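Local structure of orotidine 5'-phosphate decarboxylase (Sulfolobus solfataricus, 4DBE) at residues I56-K61 with S77-F82; L8-P13 with Y27-G32. The protein probably catalyses the decarboxylation of orotidine 5'-monophosphate to UMP, the final step of de novo UMP biosynthesis, and forms a homodimer. All coordinates share one frame; numbering follows the deposited sequence.

Interaction 1. Residues I56-K61 with S77-F82; sequences IIVDFK and SFANSF. With BMP (6-hydroxyuridine-5'-phosphate), chain C.
N80 turns its CG opposite its carbonyl carbon and beside its own backbone N (chi1 -57°), which sets OD1 in front of the amide of I56. I56 N meets N80 OD1 at 2.8 Å on a lone pair of the side-chain carbonyl, and the N-H...O angle of 171° marks a nearly straight bond. The carbonyl of I56 is gripped twice in return, by N80 N at 2.8 Å and by S81 N at 3.2 Å. Both donors lie in its carbonyl plane, and both bonds are bent; they tie N80 and the start of 81-82 to the strand.

Regular parallel pairing follows, I57 with S81 and V58 with F82. V58 N donates to S81 O at 2.9 Å, and CA-H...O contacts run from I57 CA to S81 O and from F82 CA to V58 O.

V58 has CG1 anti to its backbone N (chi1 164°), which leaves CG2 directed at the loop. There CG2 presses on A79 CB at 3.4 Å, a tight carbon pair, and touches F78 CE1 at 3.7 Å. V58 and F82 lie side by side, with V58 CB 3.7 Å from F82 CD1, while V58 CG1 sits over the rim of one face of the F60 ring. I57 and S81 occupy the other face of the sheet, where S81 OG bonds to E55 and N107.

Beyond the pairing, D59 OD1 accepts from K61 N in an Asx turn, and its OD2 salt-bridges K61 NZ, which reaches O1 of the ligand at 2.6 Å. K61 also pairs with D64 of the second subunit. These are neighbouring strands of a TIM barrel, linked through helix 66-73, with 55-62 carrying the predicted catalytic D59 and K61 of OMP decarboxylases.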
loop_
_atom_site.group_PDB
_atom_site.type_symbol
_atom_site.label_atom_id
_atom_site.label_comp_id
_atom_site.label_asym_id
_atom_site.label_seq_id
_atom_site.Cartn_x
_atom_site.Cartn_y
_atom_site.Cartn_z
ATOM N N ILE A 56 -5.555 -9.821 15.606
ATOM C CA ILE A 56 -4.511 -9.871 14.594
ATOM C C ILE A 56 -4.891 -8.937 13.444
ATOM O O ILE A 56 -5.921 -9.129 12.787
ATOM C CB ILE A 56 -4.341 -11.281 14.039
ATOM C CG1 ILE A 56 -3.863 -12.237 15.148
ATOM C CG2 ILE A 56 -3.395 -11.243 12.841
ATOM C CD1 ILE A 56 -3.984 -13.700 14.804
ATOM N N ILE A 57 -4.058 -7.933 13.203
ATOM C CA ILE A 57 -4.327 -6.931 12.186
ATOM C C ILE A 57 -3.294 -7.035 11.094
ATOM O O ILE A 57 -2.096 -6.882 11.349
ATOM C CB ILE A 57 -4.251 -5.500 12.774
ATOM C CG1 ILE A 57 -5.196 -5.368 13.967
ATOM C CG2 ILE A 57 -4.556 -4.449 11.699
ATOM C CD1 ILE A 57 -5.138 -3.981 14.640
ATOM N N VAL A 58 -3.738 -7.303 9.873
ATOM C CA VAL A 58 -2.801 -7.318 8.767
ATOM C C VAL A 58 -2.740 -5.939 8.125
ATOM O O VAL A 58 -3.760 -5.386 7.718
ATOM C CB VAL A 58 -3.128 -8.407 7.734
ATOM C CG1 VAL A 58 -2.380 -8.136 6.442
ATOM C CG2 VAL A 58 -2.779 -9.772 8.311
ATOM N N ASP A 59 -1.532 -5.385 8.060
ATOM C CA ASP A 59 -1.350 -4.018 7.592
ATOM C C ASP A 59 -0.464 -3.957 6.363
ATOM O O ASP A 59 0.774 -3.873 6.474
ATOM C CB ASP A 59 -0.786 -3.109 8.704
ATOM C CG ASP A 59 -0.539 -1.679 8.223
ATOM O OD1 ASP A 59 -1.015 -1.332 7.124
ATOM O OD2 ASP A 59 0.117 -0.894 8.938
ATOM N N PHE A 60 -1.100 -4.015 5.195
ATOM C CA PHE A 60 -0.411 -3.761 3.931
ATOM C C PHE A 60 -0.760 -2.364 3.381
ATOM O O PHE A 60 -0.505 -2.065 2.212
ATOM C CB PHE A 60 -0.720 -4.848 2.892
ATOM C CG PHE A 60 -0.215 -6.237 3.267
ATOM C CD1 PHE A 60 0.552 -6.444 4.403
ATOM C CD2 PHE A 60 -0.516 -7.326 2.468
ATOM C CE1 PHE A 60 1.003 -7.721 4.742
ATOM C CE2 PHE A 60 -0.064 -8.613 2.797
ATOM C CZ PHE A 60 0.695 -8.807 3.929
ATOM N N LYS A 61 -1.325 -1.504 4.231
ATOM C CA LYS A 61 -1.617 -0.125 3.816
ATOM C C LYS A 61 -2.390 -0.109 2.495
ATOM O O LYS A 61 -2.060 0.640 1.559
ATOM C CB LYS A 61 -0.318 0.686 3.682
ATOM C CG LYS A 61 0.420 0.998 4.986
ATOM C CD LYS A 61 -0.471 1.787 5.971
ATOM C CE LYS A 61 0.360 2.340 7.132
ATOM N NZ LYS A 61 1.066 1.288 7.931
ATOM N N SER A 77 -6.705 -14.763 5.193
ATOM C CA SER A 77 -7.857 -15.036 6.054
ATOM C C SER A 77 -7.530 -15.212 7.532
ATOM O O SER A 77 -8.434 -15.198 8.365
ATOM C CB SER A 77 -8.644 -16.260 5.557
ATOM O OG SER A 77 -7.965 -17.467 5.868
ATOM N N PHE A 78 -6.257 -15.379 7.867
ATOM C CA PHE A 78 -5.875 -15.562 9.266
ATOM C C PHE A 78 -6.028 -14.286 10.104
ATOM O O PHE A 78 -6.019 -14.339 11.338
ATOM C CB PHE A 78 -4.441 -16.073 9.371
ATOM C CG PHE A 78 -3.440 -15.197 8.696
ATOM C CD1 PHE A 78 -2.875 -14.120 9.364
ATOM C CD2 PHE A 78 -3.050 -15.456 7.394
ATOM C CE1 PHE A 78 -1.941 -13.317 8.737
ATOM C CE2 PHE A 78 -2.116 -14.654 6.759
ATOM C CZ PHE A 78 -1.564 -13.586 7.427
ATOM N N ALA A 79 -6.153 -13.143 9.439
ATOM C CA ALA A 79 -6.291 -11.870 10.146
ATOM C C ALA A 79 -7.706 -11.665 10.648
ATOM O O ALA A 79 -8.655 -12.129 10.031
ATOM C CB ALA A 79 -5.902 -10.713 9.237
ATOM N N ASN A 80 -7.842 -10.945 11.760
ATOM C CA ASN A 80 -9.156 -10.491 12.200
ATOM C C ASN A 80 -9.536 -9.200 11.489
ATOM O O ASN A 80 -10.713 -8.930 11.242
ATOM C CB ASN A 80 -9.169 -10.262 13.711
ATOM C CG ASN A 80 -8.771 -11.507 14.496
ATOM O OD1 ASN A 80 -7.811 -11.491 15.263
ATOM N ND2 ASN A 80 -9.512 -12.595 14.300
ATOM N N SER A 81 -8.529 -8.410 11.145
ATOM C CA SER A 81 -8.747 -7.051 10.678
ATOM C C SER A 81 -7.686 -6.634 9.672
ATOM O O SER A 81 -6.588 -7.200 9.649
ATOM C CB SER A 81 -8.683 -6.094 11.873
ATOM O OG SER A 81 -9.337 -6.663 12.994
ATOM N N PHE A 82 -8.006 -5.625 8.864
ATOM C CA PHE A 82 -7.066 -5.099 7.881
ATOM C C PHE A 82 -6.998 -3.586 7.936
ATOM O O PHE A 82 -7.985 -2.916 8.281
ATOM C CB PHE A 82 -7.451 -5.527 6.465
ATOM C CG PHE A 82 -7.421 -7.010 6.255
ATOM C CD1 PHE A 82 -6.261 -7.640 5.827
ATOM C CD2 PHE A 82 -8.549 -7.774 6.488
ATOM C CE1 PHE A 82 -6.233 -9.000 5.632
ATOM C CE2 PHE A 82 -8.525 -9.144 6.298
ATOM C CZ PHE A 82 -7.368 -9.758 5.868
HETATM P P BMP C . 7.893 1.856 14.775
HETATM O OP1 BMP C . 8.067 3.291 14.514
HETATM O OP2 BMP C . 9.188 0.893 14.691
HETATM O OP3 BMP C . 7.355 1.702 16.269
HETATM O "O5'" BMP C . 6.736 1.254 13.849
HETATM C "C5'" BMP C . 5.521 1.948 13.619
HETATM C "C4'" BMP C . 4.521 1.062 12.900
HETATM O "O4'" BMP C . 3.313 1.827 12.648
HETATM C "C3'" BMP C . 4.985 0.535 11.541
HETATM O "O3'" BMP C . 4.387 -0.733 11.284
HETATM C "C2'" BMP C . 4.406 1.569 10.579
HETATM O "O2'" BMP C . 4.204 1.094 9.270
HETATM C "C1'" BMP C . 3.078 1.912 11.259
HETATM N N1 BMP C . 2.579 3.267 10.961
HETATM C C2 BMP C . 3.331 4.367 11.179
HETATM O O2 BMP C . 4.464 4.275 11.609
HETATM N N3 BMP C . 2.853 5.597 10.898
HETATM C C4 BMP C . 1.599 5.770 10.420
HETATM O O4 BMP C . 1.179 6.897 10.181
HETATM C C5 BMP C . 0.784 4.641 10.206
HETATM C C6 BMP C . 1.297 3.400 10.494
HETATM O O1 BMP C . 0.551 2.303 10.317
#

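Interaction 2. Residues L8-P13 with Y27-G32; sequences LAMDKP and YGIKVG. With BMP (6-hydroxyuridine-5'-phosphate), chain C.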
loop_
_atom_site.group_PDB
_atom_site.type_symbol
_atom_site.label_atom_id
_atom_site.label_comp_id
_atom_site.label_asym_id
_atom_site.label_seq_id
_atom_site.Cartn_x
_atom_site.Cartn_y
_atom_site.Cartn_z
ATOM N N LEU A 8 1.699 -4.817 18.968
ATOM C CA LEU A 8 3.051 -5.039 18.453
ATOM C C LEU A 8 3.057 -4.880 16.944
ATOM O O LEU A 8 2.294 -5.557 16.245
ATOM C CB LEU A 8 3.521 -6.441 18.823
ATOM C CG LEU A 8 4.832 -6.902 18.164
ATOM C CD1 LEU A 8 5.975 -6.087 18.720
ATOM C CD2 LEU A 8 5.051 -8.393 18.408
ATOM N N ALA A 9 3.891 -3.975 16.438
ATOM C CA ALA A 9 4.048 -3.853 14.998
ATOM C C ALA A 9 5.128 -4.845 14.572
ATOM O O ALA A 9 6.324 -4.540 14.617
ATOM C CB ALA A 9 4.412 -2.432 14.583
ATOM N N MET A 10 4.693 -6.047 14.210
ATOM C CA MET A 10 5.624 -7.079 13.795
ATOM C C MET A 10 6.023 -6.853 12.342
ATOM O O MET A 10 5.451 -7.435 11.416
ATOM C CB MET A 10 5.025 -8.476 14.000
ATOM C CG MET A 10 6.057 -9.601 13.940
ATOM S SD MET A 10 5.305 -11.160 14.435
ATOM C CE MET A 10 4.370 -10.601 15.853
ATOM N N ASP A 11 7.015 -5.988 12.159
ATOM C CA ASP A 11 7.552 -5.680 10.838
ATOM C C ASP A 11 8.830 -6.461 10.579
ATOM O O ASP A 11 9.442 -6.337 9.524
ATOM C CB ASP A 11 7.829 -4.179 10.748
ATOM C CG ASP A 11 6.561 -3.365 10.812
ATOM O OD1 ASP A 11 5.563 -3.794 10.184
ATOM O OD2 ASP A 11 6.541 -2.307 11.496
ATOM N N LYS A 12 9.222 -7.244 11.577
ATOM C CA LYS A 12 10.433 -8.051 11.560
ATOM C C LYS A 12 10.110 -9.261 12.428
ATOM O O LYS A 12 9.370 -9.148 13.397
ATOM C CB LYS A 12 11.603 -7.259 12.168
ATOM C CG LYS A 12 12.952 -7.970 12.129
ATOM C CD LYS A 12 14.038 -7.238 12.932
ATOM C CE LYS A 12 14.371 -5.852 12.350
ATOM N NZ LYS A 12 15.717 -5.362 12.828
ATOM N N PRO A 13 10.637 -10.437 12.071
ATOM C CA PRO A 13 10.338 -11.639 12.860
ATOM C C PRO A 13 10.829 -11.581 14.314
ATOM O O PRO A 13 11.910 -11.072 14.591
ATOM C CB PRO A 13 11.107 -12.738 12.117
ATOM C CG PRO A 13 11.267 -12.223 10.729
ATOM C CD PRO A 13 11.422 -10.742 10.864
ATOM N N TYR A 27 -2.347 -6.178 23.485
ATOM C CA TYR A 27 -3.703 -6.220 22.959
ATOM C C TYR A 27 -3.704 -7.004 21.646
ATOM O O TYR A 27 -4.523 -7.906 21.442
ATOM C CB TYR A 27 -4.288 -4.823 22.728
ATOM C CG TYR A 27 -5.587 -4.915 21.965
ATOM C CD1 TYR A 27 -6.731 -5.406 22.576
ATOM C CD2 TYR A 27 -5.656 -4.559 20.619
ATOM C CE1 TYR A 27 -7.927 -5.520 21.875
ATOM C CE2 TYR A 27 -6.842 -4.674 19.914
ATOM C CZ TYR A 27 -7.973 -5.152 20.551
ATOM O OH TYR A 27 -9.153 -5.269 19.850
ATOM N N GLY A 28 -2.784 -6.666 20.750
ATOM C CA GLY A 28 -2.771 -7.323 19.452
ATOM C C GLY A 28 -1.433 -7.307 18.743
ATOM O O GLY A 28 -0.434 -6.813 19.264
ATOM N N ILE A 29 -1.422 -7.855 17.537
ATOM C CA ILE A 29 -0.230 -7.852 16.699
ATOM C C ILE A 29 -0.619 -7.280 15.354
ATOM O O ILE A 29 -1.628 -7.689 14.759
ATOM C CB ILE A 29 0.289 -9.285 16.504
ATOM C CG1 ILE A 29 0.671 -9.870 17.864
ATOM C CG2 ILE A 29 1.469 -9.296 15.532
ATOM C CD1 ILE A 29 1.055 -11.348 17.822
ATOM N N LYS A 30 0.143 -6.299 14.891
ATOM C CA LYS A 30 -0.051 -5.777 13.548
ATOM C C LYS A 30 1.002 -6.427 12.644
ATOM O O LYS A 30 2.207 -6.230 12.821
ATOM C CB LYS A 30 0.073 -4.253 13.539
ATOM C CG LYS A 30 -0.321 -3.612 12.221
ATOM C CD LYS A 30 -0.292 -2.084 12.307
ATOM C CE LYS A 30 1.117 -1.503 12.257
ATOM N NZ LYS A 30 1.816 -1.800 10.957
ATOM N N VAL A 31 0.536 -7.222 11.690
ATOM C CA VAL A 31 1.435 -7.934 10.796
ATOM C C VAL A 31 1.746 -7.044 9.593
ATOM O O VAL A 31 0.845 -6.626 8.886
ATOM C CB VAL A 31 0.790 -9.244 10.334
ATOM C CG1 VAL A 31 1.687 -9.958 9.339
ATOM C CG2 VAL A 31 0.497 -10.122 11.534
ATOM N N GLY A 32 3.023 -6.751 9.382
ATOM C CA GLY A 32 3.430 -5.816 8.351
ATOM C C GLY A 32 3.923 -6.505 7.095
ATOM O O GLY A 32 4.247 -7.694 7.110
HETATM P P BMP C . 7.893 1.856 14.775
HETATM O OP1 BMP C . 8.067 3.291 14.514
HETATM O OP2 BMP C . 9.188 0.893 14.691
HETATM O OP3 BMP C . 7.355 1.702 16.269
HETATM O "O5'" BMP C . 6.736 1.254 13.849
HETATM C "C5'" BMP C . 5.521 1.948 13.619
HETATM C "C4'" BMP C . 4.521 1.062 12.900
HETATM O "O4'" BMP C . 3.313 1.827 12.648
HETATM C "C3'" BMP C . 4.985 0.535 11.541
HETATM O "O3'" BMP C . 4.387 -0.733 11.284
HETATM C "C2'" BMP C . 4.406 1.569 10.579
HETATM O "O2'" BMP C . 4.204 1.094 9.270
HETATM C "C1'" BMP C . 3.078 1.912 11.259
HETATM N N1 BMP C . 2.579 3.267 10.961
HETATM C C2 BMP C . 3.331 4.367 11.179
HETATM O O2 BMP C . 4.464 4.275 11.609
HETATM N N3 BMP C . 2.853 5.597 10.898
HETATM C C4 BMP C . 1.599 5.770 10.420
HETATM O O4 BMP C . 1.179 6.897 10.181
HETATM C C5 BMP C . 0.784 4.641 10.206
HETATM C C6 BMP C . 1.297 3.400 10.494
HETATM O O1 BMP C . 0.551 2.303 10.317
HETATM O O HOH W 1 3.203 -4.158 11.431
#
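G28 makes the first link across the strands: its carbonyl oxygen receives the amide of L8, L8 N to G28 O being 2.9 Å. I29 follows with a CA-H...O contact to L8 O, and its CG2 lies near M10 CB, on the face of the sheet that also holds L8; the position of the M10 methyl is doubtful. The same L8 and M10 rest on L19 of helix 16-22, so this face looks toward the helical layer.

K30 does two jobs. Its backbone N gives a short bond to L8 O, 2.6 Å, and its own O accepts from M10 N. Its side chain leaves on the opposite face, beside A9; it runs extended as far as CD and then bends at chi3 (77°) and chi4, which curls NZ up to the ribose at 2.8 Å from O3' of the ligand. That hydroxyl in turn lies 2.7 Å from D11 OD2, so O3' accepts from K30 and donates to D11.

Here the barrel topology is explicit: 6-10 and 28-32 are the first two parallel strands of the TIM barrel, joined by a beta-alpha-beta crossover through helix 16-22, their short axes 4.6 Å apart at an angle of 25°. D11 OD1 stays 4.3 Å from K30 NZ, too far apart for a salt bridge, and one water mediates instead, donating to D11 OD1 and to K30 O and accepting from K30 NZ.

V31 pairs with M10 in register and packs against V36 of helix 33-39. M10 is the centre of an inverse gamma turn, closed by a weak bond from D11 N to A9 O. At the N-cap of helix 33-39, G32 N donates to M10 O at 3.2 Å, while G32 CA lies 3.5 Å from D11 OD1.

How the interactions relate
Interactions 1 and 2 have centres 10 Å apart and share one sheet, because strands 28-32 and 55-62 are neighbours in the barrel. The seam between them includes a probable backbone hydrogen bond, I57 O to V31 N at 2.7 Å, and packing of F60 CE1 on G32 C at 3.9 Å. Nearer the ligand, K30 of interaction 2 forms a salt bridge with D59 of interaction 1, K30 NZ to D59 OD2 being 2.8 Å. This carboxylate oxygen thus pairs with two lysines, one bonded to the ribose O3', the other chiefly to O1 on the base. The remaining polar shell includes S115, G187 and R188, together with D64 of the second subunit, so the site draws on both chains.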